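Local coordinates for protein nucleoside-triphosphatase THEP1 (Aquifex aeolicus, PDB 1YE8) that hydrolyses nucleoside triphosphates, among them ATP, GTP, CTP, TTP and UTP, to the diphosphate and phosphate, without acting as a kinase, at residues I4-P9 / A135-R140; I29-E34 / F47-T52; K57-K62 / Y73-Q78; Y79-A84 / S115-D120; I103-I108 / V131-T136. One frame throughout, in Å; residues are numbered along the deposited sequence.

Interaction 1 (I4-P9 / A135-R140); sequences IITGEP and ATIPIR. With NA (sodium ion), chain C.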
# COMPACT_ATOMS: atom_id res chain seq x y z
N ILE A 4 6.21 -2.20 7.30
CA ILE A 4 5.39 -0.99 7.23
C ILE A 4 6.33 0.17 6.95
O ILE A 4 7.20 0.49 7.76
CB ILE A 4 4.62 -0.76 8.54
CG1 ILE A 4 3.75 -1.97 8.87
CG2 ILE A 4 3.78 0.52 8.43
CD1 ILE A 4 2.99 -1.89 10.15
N ILE A 5 6.13 0.82 5.80
CA ILE A 5 6.96 1.94 5.37
C ILE A 5 6.17 3.23 5.53
O ILE A 5 5.06 3.37 5.01
CB ILE A 5 7.40 1.76 3.90
CG1 ILE A 5 8.20 0.46 3.72
CG2 ILE A 5 8.22 2.98 3.44
CD1 ILE A 5 8.25 -0.03 2.28
N THR A 6 6.74 4.17 6.27
CA THR A 6 6.11 5.46 6.48
C THR A 6 7.10 6.57 6.16
O THR A 6 8.27 6.30 5.87
CB THR A 6 5.53 5.50 7.92
OG1 THR A 6 4.66 6.63 8.07
CG2 THR A 6 6.62 5.63 9.03
N GLY A 7 6.63 7.81 6.14
CA GLY A 7 7.51 8.93 5.86
C GLY A 7 6.75 10.07 5.24
O GLY A 7 5.56 9.94 4.93
N GLU A 8 7.43 11.19 5.04
CA GLU A 8 6.78 12.41 4.57
C GLU A 8 6.22 12.23 3.16
O GLU A 8 6.76 11.44 2.38
CB GLU A 8 7.74 13.61 4.63
CG GLU A 8 8.45 13.87 5.98
CD GLU A 8 7.52 14.20 7.17
OE1 GLU A 8 6.46 14.84 6.92
OE2 GLU A 8 7.87 13.84 8.36
N PRO A 9 5.15 12.96 2.81
CA PRO A 9 4.67 12.97 1.42
C PRO A 9 5.83 13.34 0.49
O PRO A 9 6.56 14.28 0.81
CB PRO A 9 3.62 14.08 1.42
CG PRO A 9 3.18 14.19 2.82
CD PRO A 9 4.35 13.85 3.68
N ALA A 135 3.56 -2.73 3.20
CA ALA A 135 2.48 -1.71 3.12
C ALA A 135 3.07 -0.36 3.47
O ALA A 135 4.08 -0.27 4.19
CB ALA A 135 1.33 -2.05 4.05
N THR A 136 2.43 0.70 2.98
CA THR A 136 2.83 2.05 3.35
C THR A 136 1.70 2.73 4.10
O THR A 136 0.50 2.45 3.87
CB THR A 136 3.16 2.88 2.10
OG1 THR A 136 2.04 2.89 1.22
CG2 THR A 136 4.33 2.25 1.34
N ILE A 137 2.08 3.64 4.98
CA ILE A 137 1.15 4.51 5.69
C ILE A 137 1.71 5.91 5.75
O ILE A 137 2.93 6.09 5.75
CB ILE A 137 0.83 4.01 7.14
CG1 ILE A 137 2.11 3.84 7.97
CG2 ILE A 137 -0.04 2.76 7.10
CD1 ILE A 137 1.83 3.54 9.43
N PRO A 138 0.83 6.91 5.84
CA PRO A 138 1.30 8.28 6.03
C PRO A 138 1.97 8.45 7.39
O PRO A 138 1.82 7.62 8.29
CB PRO A 138 0.02 9.13 5.89
CG PRO A 138 -1.11 8.20 6.05
CD PRO A 138 -0.64 6.81 5.79
N ILE A 139 2.75 9.52 7.50
CA ILE A 139 3.50 9.77 8.74
C ILE A 139 2.62 10.34 9.87
O ILE A 139 2.97 10.26 11.04
CB ILE A 139 4.73 10.68 8.46
CG1 ILE A 139 5.77 10.63 9.59
CG2 ILE A 139 4.31 12.11 8.16
CD1 ILE A 139 6.44 9.27 9.80
N ARG A 140 1.47 10.89 9.50
CA ARG A 140 0.51 11.37 10.49
C ARG A 140 -0.65 10.39 10.61
O ARG A 140 -0.98 9.67 9.66
CB ARG A 140 0.01 12.77 10.13
CG ARG A 140 1.08 13.87 10.23
CD ARG A 140 0.61 15.27 9.82
NE ARG A 140 -0.11 15.28 8.54
CZ ARG A 140 -1.44 15.35 8.41
NH1 ARG A 140 -2.23 15.43 9.48
NH2 ARG A 140 -1.98 15.34 7.20
NA NA C . 5.57 9.71 1.08
O HOH W 1 3.00 10.99 5.01
O HOH W 2 3.03 8.38 0.25
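Ile139 reaches across to the loop of Gly7, Glu8 and Pro9 that follows strand 2-6, part of the inferred ATP-binding P-loop. Its CB lies 3.7 Å from Gly7 O. CG1, anti to the backbone N (chi1 -163°), runs past the Glu8 carboxylate and carries CD1 to Thr6, with Ile139 CD1 3.7 Å from Thr6 CG2. The other branch, CG2, rests 3.7 Å from Glu8 OE1. Before this the two strands run parallel as neighbours in the central sheet: Ile5 N gives a nearly straight bond to Ala135 O (2.8 Å), and Ile137 N returns one to Ile5 O. Ile137 then lays CD1 against Ile4 CG2 at 3.7 Å, two branched aliphatic groups packed together in the interior. A threonine suits its place here because its methyl meets isoleucine while Thr6 OG1 sits 2.9 Å from Ile137 O and close to Pro138 O as well. Gly7 has backbone angles at which a CB would clash with the preceding carbonyl. Water 1 joins Gly7 O to Ile139 N, and Glu8 O binds a sodium ion at 2.5 Å. The chemistry thus passes from direct strand bonds to water and metal, which implies that, on this side, the carbonyl oxygens of Gly7 and Glu8 meet water and metal in place of a strand partner.

Interaction 2 (I29-E34 / F47-T52); sequences IGFWTE and FRIITT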
# COMPACT_ATOMS: atom_id res chain seq x y z
N ILE A 29 2.31 -9.63 -4.93
CA ILE A 29 0.94 -9.50 -5.46
C ILE A 29 0.23 -8.36 -4.72
O ILE A 29 0.19 -8.36 -3.49
CB ILE A 29 0.12 -10.81 -5.32
CG1 ILE A 29 0.88 -12.05 -5.82
CG2 ILE A 29 -1.22 -10.65 -6.02
CD1 ILE A 29 0.28 -13.40 -5.31
N GLY A 30 -0.33 -7.41 -5.46
CA GLY A 30 -1.03 -6.30 -4.82
C GLY A 30 -1.06 -5.07 -5.70
O GLY A 30 -1.24 -5.17 -6.92
N PHE A 31 -0.88 -3.90 -5.10
CA PHE A 31 -0.95 -2.67 -5.86
C PHE A 31 -0.14 -1.57 -5.21
O PHE A 31 0.14 -1.61 -3.99
CB PHE A 31 -2.42 -2.22 -6.08
CG PHE A 31 -3.10 -1.71 -4.83
CD1 PHE A 31 -2.92 -0.40 -4.40
CD2 PHE A 31 -3.90 -2.55 -4.06
CE1 PHE A 31 -3.54 0.07 -3.25
CE2 PHE A 31 -4.51 -2.08 -2.89
CZ PHE A 31 -4.33 -0.77 -2.50
N TRP A 32 0.16 -0.57 -6.03
CA TRP A 32 0.70 0.69 -5.54
C TRP A 32 -0.05 1.86 -6.14
O TRP A 32 -0.97 1.67 -6.96
CB TRP A 32 2.22 0.80 -5.76
CG TRP A 32 2.65 0.75 -7.22
CD1 TRP A 32 2.82 1.80 -8.07
CD2 TRP A 32 2.93 -0.44 -7.97
NE1 TRP A 32 3.20 1.35 -9.31
CE2 TRP A 32 3.27 -0.02 -9.28
CE3 TRP A 32 2.93 -1.81 -7.68
CZ2 TRP A 32 3.62 -0.94 -10.30
CZ3 TRP A 32 3.27 -2.71 -8.69
CH2 TRP A 32 3.61 -2.26 -9.97
N THR A 33 0.28 3.06 -5.68
CA THR A 33 -0.47 4.25 -6.06
C THR A 33 0.49 5.31 -6.60
O THR A 33 1.41 5.73 -5.89
CB THR A 33 -1.26 4.77 -4.84
OG1 THR A 33 -2.28 3.81 -4.50
CG2 THR A 33 -2.06 6.05 -5.19
N GLU A 34 0.30 5.69 -7.85
CA GLU A 34 1.18 6.65 -8.49
C GLU A 34 0.49 7.98 -8.70
O GLU A 34 -0.70 8.04 -8.96
CB GLU A 34 1.65 6.12 -9.84
CG GLU A 34 2.72 5.03 -9.71
CD GLU A 34 3.41 4.70 -11.02
OE1 GLU A 34 3.34 5.50 -11.98
OE2 GLU A 34 4.03 3.61 -11.08
N PHE A 47 -4.35 10.66 -8.64
CA PHE A 47 -3.68 9.43 -8.24
C PHE A 47 -4.27 8.23 -8.96
O PHE A 47 -5.50 8.12 -9.11
CB PHE A 47 -3.78 9.23 -6.72
CG PHE A 47 -3.17 10.35 -5.93
CD1 PHE A 47 -3.92 11.49 -5.62
CD2 PHE A 47 -1.84 10.28 -5.50
CE1 PHE A 47 -3.36 12.53 -4.90
CE2 PHE A 47 -1.28 11.34 -4.78
CZ PHE A 47 -2.05 12.46 -4.48
N ARG A 48 -3.39 7.31 -9.34
CA ARG A 48 -3.72 6.13 -10.12
C ARG A 48 -3.32 4.88 -9.34
O ARG A 48 -2.20 4.78 -8.87
CB ARG A 48 -2.96 6.17 -11.46
CG ARG A 48 -3.43 5.17 -12.49
CD ARG A 48 -2.66 5.20 -13.81
NE ARG A 48 -1.93 6.44 -14.03
CZ ARG A 48 -2.24 7.37 -14.94
NH1 ARG A 48 -3.28 7.23 -15.74
NH2 ARG A 48 -1.48 8.45 -15.04
N ILE A 49 -4.24 3.94 -9.20
CA ILE A 49 -3.88 2.62 -8.65
C ILE A 49 -3.29 1.79 -9.79
O ILE A 49 -3.82 1.80 -10.91
CB ILE A 49 -5.10 1.92 -7.96
CG1 ILE A 49 -4.71 0.51 -7.49
CG2 ILE A 49 -6.34 1.91 -8.87
CD1 ILE A 49 -5.70 -0.13 -6.53
N ILE A 50 -2.17 1.12 -9.52
CA ILE A 50 -1.53 0.25 -10.50
C ILE A 50 -1.32 -1.09 -9.80
O ILE A 50 -0.70 -1.13 -8.74
CB ILE A 50 -0.18 0.84 -10.96
CG1 ILE A 50 -0.41 2.24 -11.55
CG2 ILE A 50 0.49 -0.11 -11.96
CD1 ILE A 50 0.79 2.89 -12.24
N THR A 51 -1.86 -2.18 -10.36
CA THR A 51 -1.65 -3.48 -9.75
C THR A 51 -0.39 -4.17 -10.23
O THR A 51 0.21 -3.78 -11.22
CB THR A 51 -2.85 -4.42 -9.94
OG1 THR A 51 -2.85 -4.89 -11.30
CG2 THR A 51 -4.19 -3.69 -9.69
N THR A 52 -0.02 -5.24 -9.54
CA THR A 52 1.09 -6.07 -9.98
C THR A 52 0.80 -6.82 -11.28
O THR A 52 1.71 -7.45 -11.82
CB THR A 52 1.46 -7.08 -8.90
OG1 THR A 52 0.26 -7.68 -8.38
CG2 THR A 52 2.15 -6.39 -7.70
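Trp32 and Ile50 form a hydrogen-bonded pair, as do Glu34 and Arg48, in antiparallel strands 31-34 and 47-51, whose directions differ by 155°. At the corner, Gly30 N donates to the side-chain Thr52 OG1 (3.0 Å), while Thr52 N bonds to Gly30 O. On one face of the sheet Ile49 CD1 sits over the Phe31 ring, 3.7 Å from its centroid, in a CH-pi contact. Ile49 CG1 is anti to the backbone N (chi1 176°), which leads this branch toward the ring. The two strands form a beta hairpin, with 31-36 at the edge of the antiparallel sheet. On its other face the flat indole of Trp32 lies across Ile50: Ile50 CB is over the five-membered ring and Ile50 CG2 lies 3.6 Å from Trp32 CZ2, while Thr52 CG2 meets the ring edge. Trp32 also touches Thr14 and Lys18, setting this face against the P-loop helix 13-24. Trp32 NE1 donates to Glu34 OE2 (3.0 Å), nearly in the indole plane and on the anti side of the carboxylate. Glu34 OE2 also pairs with Lys18, so a glutamate here links tryptophan and lysine, while Ile50 CD1 packs 3.4 Å from Glu34 CD.

Interaction 3 (K57-K62 / Y73-Q78); sequences KIFSSK and YGVNVQ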
# COMPACT_ATOMS: atom_id res chain seq x y z
N LYS A 57 -5.94 2.53 -13.00
CA LYS A 57 -7.13 3.38 -13.01
C LYS A 57 -6.94 4.60 -12.13
O LYS A 57 -6.49 4.47 -10.98
CB LYS A 57 -8.37 2.62 -12.54
CG LYS A 57 -9.67 3.41 -12.77
CD LYS A 57 -10.91 2.55 -12.62
CE LYS A 57 -10.99 1.49 -13.68
NZ LYS A 57 -11.19 2.07 -15.03
N ILE A 58 -7.29 5.78 -12.65
CA ILE A 58 -7.33 6.98 -11.82
C ILE A 58 -8.53 6.88 -10.89
O ILE A 58 -9.68 6.77 -11.35
CB ILE A 58 -7.43 8.27 -12.67
CG1 ILE A 58 -6.17 8.43 -13.53
CG2 ILE A 58 -7.61 9.50 -11.76
CD1 ILE A 58 -6.21 9.61 -14.52
N PHE A 59 -8.28 6.90 -9.59
CA PHE A 59 -9.36 6.84 -8.61
C PHE A 59 -9.52 8.11 -7.77
O PHE A 59 -10.48 8.23 -7.02
CB PHE A 59 -9.21 5.62 -7.69
CG PHE A 59 -8.07 5.73 -6.69
CD1 PHE A 59 -6.78 5.33 -7.04
CD2 PHE A 59 -8.30 6.19 -5.40
CE1 PHE A 59 -5.72 5.41 -6.11
CE2 PHE A 59 -7.24 6.29 -4.48
CZ PHE A 59 -5.95 5.89 -4.84
N SER A 60 -8.59 9.05 -7.89
CA SER A 60 -8.69 10.30 -7.16
C SER A 60 -8.17 11.39 -8.07
O SER A 60 -7.12 11.22 -8.67
CB SER A 60 -7.85 10.22 -5.89
OG SER A 60 -7.84 11.46 -5.21
N SER A 61 -8.91 12.49 -8.18
CA SER A 61 -8.52 13.54 -9.12
C SER A 61 -9.12 14.88 -8.72
O SER A 61 -10.23 14.93 -8.19
CB SER A 61 -8.98 13.20 -10.55
OG SER A 61 -8.65 14.24 -11.49
N LYS A 62 -8.38 15.95 -9.00
CA LYS A 62 -8.92 17.31 -8.94
C LYS A 62 -10.13 17.51 -9.86
O LYS A 62 -10.93 18.40 -9.61
CB LYS A 62 -7.82 18.34 -9.22
CG LYS A 62 -6.72 18.31 -8.17
CD LYS A 62 -5.73 19.43 -8.31
CE LYS A 62 -4.76 19.37 -7.17
NZ LYS A 62 -4.16 20.68 -6.86
N TYR A 73 -8.80 16.95 -4.07
CA TYR A 73 -8.93 15.67 -4.77
C TYR A 73 -10.25 14.99 -4.43
O TYR A 73 -10.50 14.69 -3.27
CB TYR A 73 -7.78 14.74 -4.39
CG TYR A 73 -6.43 15.27 -4.79
CD1 TYR A 73 -5.94 15.08 -6.07
CD2 TYR A 73 -5.67 16.02 -3.90
CE1 TYR A 73 -4.70 15.60 -6.46
CE2 TYR A 73 -4.43 16.53 -4.27
CZ TYR A 73 -3.96 16.32 -5.55
OH TYR A 73 -2.74 16.83 -5.93
N GLY A 74 -11.06 14.72 -5.45
CA GLY A 74 -12.27 13.93 -5.30
C GLY A 74 -11.94 12.46 -5.47
O GLY A 74 -11.26 12.09 -6.43
N VAL A 75 -12.37 11.64 -4.51
CA VAL A 75 -12.08 10.21 -4.52
C VAL A 75 -13.29 9.41 -4.99
O VAL A 75 -14.40 9.54 -4.45
CB VAL A 75 -11.66 9.71 -3.13
CG1 VAL A 75 -11.38 8.20 -3.16
CG2 VAL A 75 -10.42 10.46 -2.64
N ASN A 76 -13.06 8.59 -6.02
CA ASN A 76 -14.09 7.67 -6.48
C ASN A 76 -13.81 6.29 -5.90
O ASN A 76 -12.90 5.55 -6.36
CB ASN A 76 -14.13 7.64 -8.01
CG ASN A 76 -15.32 6.87 -8.53
OD1 ASN A 76 -15.62 5.78 -8.04
ND2 ASN A 76 -16.01 7.42 -9.54
N VAL A 77 -14.55 5.98 -4.84
CA VAL A 77 -14.36 4.76 -4.08
C VAL A 77 -14.55 3.53 -4.97
O VAL A 77 -13.82 2.55 -4.85
CB VAL A 77 -15.29 4.73 -2.86
CG1 VAL A 77 -15.35 3.33 -2.23
CG2 VAL A 77 -14.87 5.79 -1.86
N GLN A 78 -15.54 3.60 -5.86
CA GLN A 78 -15.86 2.50 -6.77
C GLN A 78 -14.70 2.24 -7.74
O GLN A 78 -14.33 1.08 -7.98
CB GLN A 78 -17.18 2.78 -7.50
CG GLN A 78 -18.43 2.68 -6.59
CD GLN A 78 -18.50 3.75 -5.48
OE1 GLN A 78 -18.79 3.43 -4.32
NE2 GLN A 78 -18.22 5.02 -5.83
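Lys62 lays its aliphatic chain over one face of the Tyr73 ring, Lys62 CG being 4.2 Å from the centroid in a CH-pi contact and Lys62 CE 3.5 Å from Tyr73 OH. With CG anti to the carbonyl carbon (chi1 -63°) and the rest extended, the lysine follows the ring toward its hydroxyl; a long methylene chain suits a surface position beside a buried aromatic. Ser60 OG is 3.4 Å from Tyr73 CB, buried without any polar partner in the model. Val75 CG1 meets the Phe59 ring at its edge, 4.3 Å from Phe59 CD2. Behind these side chains the backbones pair: Ser61 N donates to Gly74 O (3.0 Å), Gly74 N returns to Ser61 O from above the carbonyl plane, and Asn76 N bonds to Phe59 O (2.8 Å). Further out, Arg44 holds Tyr73 OH, and Phe47 meets the tyrosine ring edge-to-face. An alanine at Tyr73 would probably leave Lys62 without its ring support, Arg44 without the hydroxyl and a gap beside Phe47. Asn76 is the N-cap of helix 77-97, its OD1 accepting from Tyr79 N. Phe59 and Ser60 both face Phe47 of the neighbouring strand 46-51, a classic beta bulge; on the other side the antiparallel pairing with strand 73-75 closes at Asn76 N, where the chain enters the capped helix.

Interaction 4 (Y79-A84 / S115-D120); sequences YFEELA and SKKFRD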
# COMPACT_ATOMS: atom_id res chain seq x y z
N TYR A 79 -14.10 3.30 -8.28
CA TYR A 79 -12.96 3.13 -9.17
C TYR A 79 -11.79 2.49 -8.45
O TYR A 79 -11.11 1.64 -9.01
CB TYR A 79 -12.50 4.47 -9.75
CG TYR A 79 -13.43 5.10 -10.77
CD1 TYR A 79 -14.60 4.47 -11.20
CD2 TYR A 79 -13.10 6.32 -11.34
CE1 TYR A 79 -15.44 5.06 -12.16
CE2 TYR A 79 -13.92 6.92 -12.29
CZ TYR A 79 -15.08 6.29 -12.69
OH TYR A 79 -15.88 6.93 -13.64
N PHE A 80 -11.56 2.92 -7.21
CA PHE A 80 -10.48 2.34 -6.42
C PHE A 80 -10.75 0.86 -6.17
O PHE A 80 -9.88 0.01 -6.40
CB PHE A 80 -10.35 3.10 -5.09
CG PHE A 80 -9.39 2.46 -4.13
CD1 PHE A 80 -8.03 2.53 -4.38
CD2 PHE A 80 -9.84 1.81 -2.99
CE1 PHE A 80 -7.10 1.92 -3.51
CE2 PHE A 80 -8.94 1.21 -2.10
CZ PHE A 80 -7.56 1.28 -2.36
N GLU A 81 -11.95 0.54 -5.71
CA GLU A 81 -12.32 -0.83 -5.35
C GLU A 81 -12.27 -1.77 -6.53
O GLU A 81 -11.91 -2.93 -6.36
CB GLU A 81 -13.72 -0.86 -4.72
CG GLU A 81 -13.76 -0.30 -3.31
CD GLU A 81 -15.15 -0.25 -2.70
OE1 GLU A 81 -16.17 -0.42 -3.41
OE2 GLU A 81 -15.23 -0.00 -1.48
N GLU A 82 -12.61 -1.27 -7.71
CA GLU A 82 -12.64 -2.08 -8.92
C GLU A 82 -11.33 -2.83 -9.11
O GLU A 82 -11.33 -3.99 -9.55
CB GLU A 82 -12.92 -1.19 -10.14
CG GLU A 82 -13.23 -1.96 -11.41
CD GLU A 82 -13.53 -1.04 -12.58
OE1 GLU A 82 -14.08 0.06 -12.35
OE2 GLU A 82 -13.23 -1.44 -13.73
N LEU A 83 -10.21 -2.17 -8.80
CA LEU A 83 -8.89 -2.77 -8.96
C LEU A 83 -8.33 -3.28 -7.63
O LEU A 83 -7.75 -4.35 -7.59
CB LEU A 83 -7.91 -1.78 -9.60
CG LEU A 83 -7.91 -1.74 -11.13
CD1 LEU A 83 -9.26 -1.28 -11.69
CD2 LEU A 83 -6.78 -0.85 -11.61
N ALA A 84 -8.54 -2.53 -6.55
CA ALA A 84 -7.90 -2.87 -5.27
C ALA A 84 -8.44 -4.15 -4.66
O ALA A 84 -7.68 -4.96 -4.15
CB ALA A 84 -8.04 -1.73 -4.26
N SER A 115 -12.90 3.55 1.46
CA SER A 115 -13.54 2.28 1.09
C SER A 115 -13.66 1.36 2.30
O SER A 115 -12.64 0.93 2.86
CB SER A 115 -12.73 1.60 -0.02
OG SER A 115 -13.03 0.22 -0.09
N LYS A 116 -14.90 1.04 2.68
CA LYS A 116 -15.16 0.12 3.78
C LYS A 116 -14.61 -1.26 3.44
O LYS A 116 -13.99 -1.92 4.27
CB LYS A 116 -16.66 0.04 4.09
CG LYS A 116 -17.02 -1.04 5.11
CD LYS A 116 -18.36 -0.78 5.81
CE LYS A 116 -18.88 -2.02 6.51
NZ LYS A 116 -17.88 -2.65 7.44
N LYS A 117 -14.82 -1.69 2.20
CA LYS A 117 -14.31 -2.98 1.78
C LYS A 117 -12.79 -3.04 1.97
O LYS A 117 -12.25 -4.05 2.43
CB LYS A 117 -14.66 -3.27 0.32
CG LYS A 117 -16.14 -3.55 0.07
CD LYS A 117 -16.36 -3.78 -1.41
CE LYS A 117 -17.83 -3.84 -1.78
NZ LYS A 117 -17.98 -4.12 -3.24
N PHE A 118 -12.10 -1.96 1.61
CA PHE A 118 -10.65 -1.89 1.78
C PHE A 118 -10.27 -1.91 3.26
O PHE A 118 -9.36 -2.65 3.65
CB PHE A 118 -10.11 -0.64 1.10
CG PHE A 118 -8.61 -0.46 1.20
CD1 PHE A 118 -7.73 -1.31 0.52
CD2 PHE A 118 -8.09 0.58 1.95
CE1 PHE A 118 -6.33 -1.12 0.59
CE2 PHE A 118 -6.70 0.78 2.04
CZ PHE A 118 -5.82 -0.07 1.36
N ARG A 119 -10.94 -1.11 4.08
CA ARG A 119 -10.64 -1.12 5.52
C ARG A 119 -10.75 -2.53 6.12
O ARG A 119 -9.86 -2.98 6.85
CB ARG A 119 -11.56 -0.18 6.29
CG ARG A 119 -11.42 1.28 5.94
CD ARG A 119 -12.11 2.23 6.91
NE ARG A 119 -13.54 1.99 7.08
CZ ARG A 119 -14.50 2.54 6.35
NH1 ARG A 119 -14.20 3.34 5.33
NH2 ARG A 119 -15.78 2.29 6.62
N ASP A 120 -11.84 -3.22 5.80
CA ASP A 120 -12.10 -4.53 6.38
C ASP A 120 -11.06 -5.55 5.91
O ASP A 120 -10.56 -6.36 6.69
CB ASP A 120 -13.52 -5.01 6.06
CG ASP A 120 -14.60 -4.14 6.70
OD1 ASP A 120 -14.31 -3.39 7.66
OD2 ASP A 120 -15.76 -4.12 6.26
O HOH W 3 -17.00 -0.20 0.57
O HOH W 4 -17.01 -1.79 -5.52
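Ser115, the N-cap of helix 116-126, is gripped by Glu81 from helix 77-97, so that a helix start is fastened to the flank of another helix. The short segments diverge by 41° with axes 10.5 Å apart at closest, a separation bridged by large side chains. Ser115 OG gives its proton to the anti lone pair of Glu81 OE2 at 2.6 Å and, as acceptor, takes Phe118 N at 2.9 Å, the capping bond. Serine suits the place because one small hydroxyl can do both. The glutamate is extended beyond CG (chi2 177°), which carries CD across to the cap, and its negative charge near a helix N terminus is likely to be favourable. On the buried side Phe80 points its edge at the face of Phe118 in a T-shaped pair, centroids 5.2 Å apart and planes at 84°; Phe80 CE2 comes 3.7 Å from Phe118 CG. Ala84 CB lies over one face of the Phe80 ring, and Phe118 also packs on Ile105 and Leu88. An alanine at Glu81 would probably leave Ser115 OG without its acceptor and the cap less firmly tied to helix 77-97. Toward solvent the carboxylate is served by water: water 3 donates to OE2 and accepts from Lys117 N, while Lys117 NZ stays 4.1 Å from Glu81 OE1, with water 4 donating to that oxygen at 2.7 Å.

Interaction 5 (I103-I108 / V131-T136); sequences IIIDEI and VNVVAT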
# COMPACT_ATOMS: atom_id res chain seq x y z
N ILE A 103 2.21 -9.76 -0.00
CA ILE A 103 1.11 -8.87 -0.36
C ILE A 103 1.62 -7.44 -0.38
O ILE A 103 2.33 -7.03 0.54
CB ILE A 103 -0.05 -9.01 0.66
CG1 ILE A 103 -0.49 -10.49 0.74
CG2 ILE A 103 -1.20 -8.08 0.28
CD1 ILE A 103 -1.50 -10.77 1.83
N ILE A 104 1.25 -6.68 -1.41
CA ILE A 104 1.74 -5.30 -1.61
C ILE A 104 0.59 -4.31 -1.49
O ILE A 104 -0.39 -4.43 -2.21
CB ILE A 104 2.40 -5.15 -3.00
CG1 ILE A 104 3.47 -6.22 -3.23
CG2 ILE A 104 2.91 -3.73 -3.19
CD1 ILE A 104 4.71 -6.17 -2.33
N ILE A 105 0.69 -3.35 -0.56
CA ILE A 105 -0.41 -2.39 -0.35
C ILE A 105 0.15 -0.97 -0.21
O ILE A 105 0.53 -0.56 0.90
CB ILE A 105 -1.26 -2.75 0.92
CG1 ILE A 105 -1.57 -4.26 1.01
CG2 ILE A 105 -2.57 -1.93 0.91
CD1 ILE A 105 -2.39 -4.64 2.25
N ASP A 106 0.19 -0.22 -1.30
CA ASP A 106 0.61 1.19 -1.23
C ASP A 106 -0.55 1.98 -1.82
O ASP A 106 -0.80 1.90 -3.03
CB ASP A 106 1.92 1.40 -2.03
CG ASP A 106 2.22 2.85 -2.27
OD1 ASP A 106 2.36 3.62 -1.29
OD2 ASP A 106 2.36 3.31 -3.42
N GLU A 107 -1.28 2.76 -1.02
CA GLU A 107 -1.01 3.15 0.35
C GLU A 107 -2.23 2.89 1.21
O GLU A 107 -3.39 3.01 0.76
CB GLU A 107 -0.68 4.65 0.36
CG GLU A 107 -0.36 5.20 1.74
CD GLU A 107 0.38 6.52 1.73
OE1 GLU A 107 0.79 7.05 0.68
OE2 GLU A 107 0.56 7.07 2.82
N ILE A 108 -2.01 2.56 2.48
CA ILE A 108 -3.08 2.58 3.45
C ILE A 108 -3.18 4.03 3.92
O ILE A 108 -2.70 4.40 5.00
CB ILE A 108 -2.83 1.58 4.60
CG1 ILE A 108 -2.55 0.18 4.03
CG2 ILE A 108 -4.04 1.55 5.58
CD1 ILE A 108 -2.06 -0.79 5.03
N VAL A 131 0.73 -14.40 6.88
CA VAL A 131 1.01 -13.81 5.58
C VAL A 131 2.06 -12.73 5.67
O VAL A 131 2.13 -12.02 6.69
CB VAL A 131 -0.26 -13.24 4.87
CG1 VAL A 131 -1.31 -14.32 4.63
CG2 VAL A 131 -0.89 -12.04 5.62
N ASN A 132 2.86 -12.60 4.62
CA ASN A 132 3.83 -11.52 4.49
C ASN A 132 3.25 -10.33 3.74
O ASN A 132 2.49 -10.50 2.78
CB ASN A 132 5.08 -12.01 3.77
CG ASN A 132 5.71 -13.21 4.44
OD1 ASN A 132 6.00 -13.18 5.63
ND2 ASN A 132 5.90 -14.28 3.67
N VAL A 133 3.59 -9.12 4.20
CA VAL A 133 3.05 -7.89 3.63
C VAL A 133 4.08 -6.79 3.59
O VAL A 133 4.86 -6.63 4.54
CB VAL A 133 1.82 -7.36 4.44
CG1 VAL A 133 1.17 -6.16 3.73
CG2 VAL A 133 0.78 -8.45 4.71
N VAL A 134 4.09 -6.01 2.50
CA VAL A 134 4.76 -4.71 2.47
C VAL A 134 3.68 -3.66 2.25
O VAL A 134 2.96 -3.71 1.25
CB VAL A 134 5.80 -4.62 1.33
CG1 VAL A 134 6.38 -3.21 1.21
CG2 VAL A 134 6.91 -5.64 1.58
N ALA A 135 3.56 -2.73 3.20
CA ALA A 135 2.48 -1.71 3.12
C ALA A 135 3.07 -0.36 3.47
O ALA A 135 4.08 -0.27 4.19
CB ALA A 135 1.33 -2.05 4.05
N THR A 136 2.43 0.70 2.98
CA THR A 136 2.83 2.05 3.35
C THR A 136 1.70 2.73 4.10
O THR A 136 0.50 2.45 3.87
CB THR A 136 3.16 2.88 2.10
OG1 THR A 136 2.04 2.89 1.22
CG2 THR A 136 4.33 2.25 1.34
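The flat carboxylate of Asp106 is met at OD1, on the anti lone pair, by Thr136 OG1 at 2.6 Å, while OD2 accepts from Thr14 of the P-loop. Strands 102-105 and 132-136 lie side by side in the parallel sheet, joined by helix 116-126 as a beta-alpha-beta unit of a RecA-like P-loop fold; an aspartate at this strand end, within the predicted ATP-binding stretch and with its side chain about 4 Å from a bound magnesium ion (nearest atoms), is consistent with a Walker B position. Thr136 OG1 stands between the backbone N and the carbonyl carbon (chi1 56°), facing the acid. A threonine fits because its side chain also touches Val17 of helix 13-24 while the hydroxyl serves Asp106. One face of the sheet carries Ile103, Ile105, Val133 and Ala135, where Ile105 CB touches Ala135 CB at 4.1 Å; small Ala135 also takes Ile108 CD1. On the other face Ile104 and Val134 lie alongside each other. After the cis peptide before Glu107, the chain comes back beside the end of strand 132-136, and Ile108 N bonds to Thr136 O at 2.9 Å.

Interactions 1 and 5 share Ala135 and Thr136 and are neighbours in the parallel sheet, both buried: aliphatic packing along the strands turns polar at their ends, around the inferred nucleotide site. Interactions 2 and 3 belong to the antiparallel sheet and meet where strand 46-51 lies beside strand 56-61. Interaction 2 is partly buried and touches interaction 5 through Thr33 OG1, bonded to Asp106 O; interaction 3, its centre about 16 Å from the chain's centre yet mostly buried, adds rings and one exposed lysine to its backbone pairing. Interaction 4 joins two helices, with phenylalanines inward and water and charge outward. It packs on interaction 2 through Phe31, touches interaction 5 through Phe118, and shares helix 77-97 with interaction 3.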